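Local coordinates for extracellular solute-binding protein family 1 (Arthrobacter chlorophenolicus, PDB 4R2F) that binds laminaribiose and probably delivers such sugars to a membrane transporter, as an extracellular solute-binding protein, at residues K124-F129 / F328-L333. Residues are numbered along the deposited sequence; the frame is centred on the assembly and turned at random.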
ATOM      1  N   LYS A 124      -6.385 -13.003  22.373  1.00 29.42           N
ATOM      2  CA  LYS A 124      -6.227 -14.412  22.689  1.00 32.74           C
ATOM      3  C   LYS A 124      -7.382 -14.911  23.542  1.00 45.13           C
ATOM      4  O   LYS A 124      -7.869 -16.001  23.320  1.00 40.23           O
ATOM      5  CB  LYS A 124      -4.892 -14.674  23.379  1.00 39.64           C
ATOM      6  CG  LYS A 124      -3.728 -14.627  22.402  1.00 33.72           C
ATOM      7  CD  LYS A 124      -2.404 -14.851  23.081  1.00 38.87           C
ATOM      8  CE  LYS A 124      -1.288 -14.737  22.067  1.00 43.16           C
ATOM      9  NZ  LYS A 124       0.018 -14.975  22.708  1.00 53.90           N
ATOM     10  N   SER A 125      -7.846 -14.094  24.484  1.00 43.79           N
ATOM     11  CA  SER A 125      -8.910 -14.517  25.404  1.00 40.17           C
ATOM     12  C   SER A 125     -10.220 -14.587  24.693  1.00 38.52           C
ATOM     13  O   SER A 125     -10.946 -15.562  24.873  1.00 43.00           O
ATOM     14  CB  SER A 125      -9.073 -13.555  26.585  1.00 37.42           C
ATOM     15  OG  SER A 125      -7.907 -13.518  27.355  1.00 42.68           O
ATOM     16  N   ASN A 126     -10.536 -13.539  23.916  1.00 36.60           N
ATOM     17  CA  ASN A 126     -11.826 -13.457  23.218  1.00 30.80           C
ATOM     18  C   ASN A 126     -11.901 -14.347  21.967  1.00 39.61           C
ATOM     19  O   ASN A 126     -12.972 -14.536  21.430  1.00 38.73           O
ATOM     20  CB  ASN A 126     -12.288 -11.993  22.943  1.00 37.32           C
ATOM     21  CG  ASN A 126     -11.684 -11.363  21.671  1.00 43.01           C
ATOM     22  OD1 ASN A 126     -11.051 -12.008  20.827  1.00 37.99           O
ATOM     23  ND2 ASN A 126     -11.909 -10.076  21.533  1.00 37.55           N
ATOM     24  N   GLY A 127     -10.767 -14.884  21.514  1.00 37.99           N
ATOM     25  CA  GLY A 127     -10.768 -15.852  20.416  1.00 41.85           C
ATOM     26  C   GLY A 127     -10.327 -15.293  19.075  1.00 43.56           C
ATOM     27  O   GLY A 127      -9.973 -16.061  18.182  1.00 44.48           O
ATOM     28  N   GLN A 128     -10.322 -13.970  18.911  1.00 35.19           N
ATOM     29  CA  GLN A 128      -9.960 -13.401  17.613  1.00 37.02           C
ATOM     30  C   GLN A 128      -8.538 -13.715  17.173  1.00 32.27           C
ATOM     31  O   GLN A 128      -8.297 -13.847  15.990  1.00 37.87           O
ATOM     32  CB  GLN A 128     -10.223 -11.885  17.527  1.00 42.42           C
ATOM     33  CG  GLN A 128     -11.011 -11.580  16.275  1.00 60.88           C
ATOM     34  CD  GLN A 128     -11.082 -10.125  15.883  1.00 43.50           C
ATOM     35  OE1 GLN A 128     -11.349  -9.812  14.714  1.00 44.43           O
ATOM     36  NE2 GLN A 128     -10.882  -9.236  16.831  1.00 37.03           N
ATOM     37  N   PHE A 129      -7.612 -13.867  18.113  1.00 30.47           N
ATOM     38  CA  PHE A 129      -6.211 -14.074  17.776  1.00 34.61           C
ATOM     39  C   PHE A 129      -5.967 -15.314  16.903  1.00 49.32           C
ATOM     40  O   PHE A 129      -5.239 -15.259  15.895  1.00 32.86           O
ATOM     41  CB  PHE A 129      -5.368 -14.145  19.052  1.00 34.05           C
ATOM     42  CG  PHE A 129      -3.904 -14.167  18.787  1.00 33.48           C
ATOM     43  CD1 PHE A 129      -3.223 -12.993  18.506  1.00 41.64           C
ATOM     44  CD2 PHE A 129      -3.198 -15.370  18.778  1.00 42.04           C
ATOM     45  CE1 PHE A 129      -1.866 -13.008  18.232  1.00 44.41           C
ATOM     46  CE2 PHE A 129      -1.841 -15.388  18.507  1.00 40.60           C
ATOM     47  CZ  PHE A 129      -1.170 -14.209  18.240  1.00 40.38           C
ATOM     48  N   PHE A 328     -10.678   0.180  22.792  1.00 30.25           N
ATOM     49  CA  PHE A 328     -11.098   0.667  21.497  1.00 35.52           C
ATOM     50  C   PHE A 328     -10.544  -0.245  20.429  1.00 37.81           C
ATOM     51  O   PHE A 328     -11.276  -0.631  19.520  1.00 31.48           O
ATOM     52  CB  PHE A 328     -10.644   2.105  21.183  1.00 35.32           C
ATOM     53  CG  PHE A 328     -11.010   2.535  19.775  1.00 34.42           C
ATOM     54  CD1 PHE A 328     -12.295   2.949  19.470  1.00 38.71           C
ATOM     55  CD2 PHE A 328     -10.087   2.454  18.742  1.00 31.94           C
ATOM     56  CE1 PHE A 328     -12.650   3.293  18.184  1.00 42.34           C
ATOM     57  CE2 PHE A 328     -10.427   2.796  17.449  1.00 30.15           C
ATOM     58  CZ  PHE A 328     -11.722   3.214  17.164  1.00 31.11           C
ATOM     59  N   VAL A 329      -9.250  -0.557  20.517  1.00 31.57           N
ATOM     60  CA  VAL A 329      -8.604  -1.337  19.451  1.00 28.93           C
ATOM     61  C   VAL A 329      -9.233  -2.725  19.359  1.00 37.33           C
ATOM     62  O   VAL A 329      -9.449  -3.219  18.275  1.00 28.21           O
ATOM     63  CB  VAL A 329      -7.067  -1.423  19.596  1.00 31.70           C
ATOM     64  CG1 VAL A 329      -6.472  -2.447  18.620  1.00 34.56           C
ATOM     65  CG2 VAL A 329      -6.408  -0.060  19.391  1.00 38.97           C
ATOM     66  N   VAL A 330      -9.550  -3.334  20.497  1.00 32.17           N
ATOM     67  CA  VAL A 330     -10.156  -4.670  20.487  1.00 38.75           C
ATOM     68  C   VAL A 330     -11.565  -4.601  19.880  1.00 30.82           C
ATOM     69  O   VAL A 330     -11.970  -5.447  19.046  1.00 32.14           O
ATOM     70  CB  VAL A 330     -10.167  -5.255  21.913  1.00 31.23           C
ATOM     71  CG1 VAL A 330     -10.935  -6.554  21.995  1.00 39.30           C
ATOM     72  CG2 VAL A 330      -8.739  -5.458  22.391  1.00 39.50           C
ATOM     73  N   TYR A 331     -12.307  -3.588  20.287  1.00 30.70           N
ATOM     74  CA  TYR A 331     -13.627  -3.330  19.718  1.00 31.51           C
ATOM     75  C   TYR A 331     -13.538  -3.155  18.200  1.00 34.69           C
ATOM     76  O   TYR A 331     -14.301  -3.763  17.432  1.00 35.63           O
ATOM     77  CB  TYR A 331     -14.245  -2.087  20.398  1.00 38.33           C
ATOM     78  CG  TYR A 331     -15.395  -1.480  19.628  1.00 30.56           C
ATOM     79  CD1 TYR A 331     -16.709  -1.951  19.774  1.00 34.88           C
ATOM     80  CD2 TYR A 331     -15.164  -0.446  18.735  1.00 38.75           C
ATOM     81  CE1 TYR A 331     -17.753  -1.383  19.047  1.00 37.78           C
ATOM     82  CE2 TYR A 331     -16.191   0.127  18.016  1.00 41.72           C
ATOM     83  CZ  TYR A 331     -17.481  -0.340  18.164  1.00 42.18           C
ATOM     84  OH  TYR A 331     -18.456   0.278  17.417  1.00 34.80           O
ATOM     85  N   TYR A 332     -12.595  -2.328  17.755  1.00 29.73           N
ATOM     86  CA  TYR A 332     -12.522  -1.983  16.327  1.00 28.53           C
ATOM     87  C   TYR A 332     -12.143  -3.216  15.513  1.00 29.18           C
ATOM     88  O   TYR A 332     -12.779  -3.510  14.517  1.00 34.14           O
ATOM     89  CB  TYR A 332     -11.552  -0.841  16.097  1.00 29.30           C
ATOM     90  CG  TYR A 332     -11.654  -0.118  14.755  1.00 34.79           C
ATOM     91  CD1 TYR A 332     -12.687   0.787  14.505  1.00 39.04           C
ATOM     92  CD2 TYR A 332     -10.679  -0.288  13.770  1.00 32.08           C
ATOM     93  CE1 TYR A 332     -12.776   1.464  13.289  1.00 39.46           C
ATOM     94  CE2 TYR A 332     -10.742   0.389  12.552  1.00 30.56           C
ATOM     95  CZ  TYR A 332     -11.798   1.270  12.308  1.00 34.56           C
ATOM     96  OH  TYR A 332     -11.886   1.976  11.133  1.00 35.62           O
ATOM     97  N   LEU A 333     -11.130  -3.957  15.951  1.00 29.44           N
ATOM     98  CA  LEU A 333     -10.765  -5.202  15.240  1.00 32.91           C
ATOM     99  C   LEU A 333     -11.935  -6.180  15.105  1.00 29.71           C
ATOM    100  O   LEU A 333     -12.080  -6.832  14.069  1.00 37.50           O
ATOM    101  CB  LEU A 333      -9.610  -5.900  15.942  1.00 29.41           C
ATOM    102  CG  LEU A 333      -8.278  -5.189  15.821  1.00 39.90           C
ATOM    103  CD1 LEU A 333      -7.313  -5.803  16.805  1.00 34.51           C
ATOM    104  CD2 LEU A 333      -7.772  -5.307  14.394  1.00 44.97           C
TER
HETATM  105  O   HOH W   1     -11.785  -8.306  19.033  1.00 32.03           O
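Asn126, at the end of helix 117-126, meets Val330 of helix 322-335, and the asparagine, followed from CB outward, shows how one amide can serve two neighbours. Its CB points toward helix 322-335. A chi1 of 84° tucks CG over the backbone, and the small chi2 of 10° then sets OD1 to its own chain and ND2 outward. OD1 accepts from the backbone N of Gln128 at 2.8 Å, an almost straight bond (169° at the hydrogen) that defines an Asx turn. ND2 approaches CG1 of Val330 to 3.7 Å. The same ND2 gives a hydrogen bond to a water 3.1 Å away. That water in turn donates to Val330 O at 2.9 Å. The Asx turn sits where helix 117-126 ends and Gly127, with positive phi, leaves the helical conformation. In this solute-binding protein fold the contact thus joins that helix end to helix 322-335, which follows strand 306-316 of the sheet. Beyond the turn, the end of the extended Gln128 side chain comes against the backbone and CB of Leu333, while Leu333 itself also packs on Leu123 and Ile313. With an alanine here in place of Gln128, Leu333 would probably lose the packing that the long side chain gives it. The rings of Phe328 and Tyr332 meet that of Phe42 at steep angles, and Tyr332 also packs on helix 50-61.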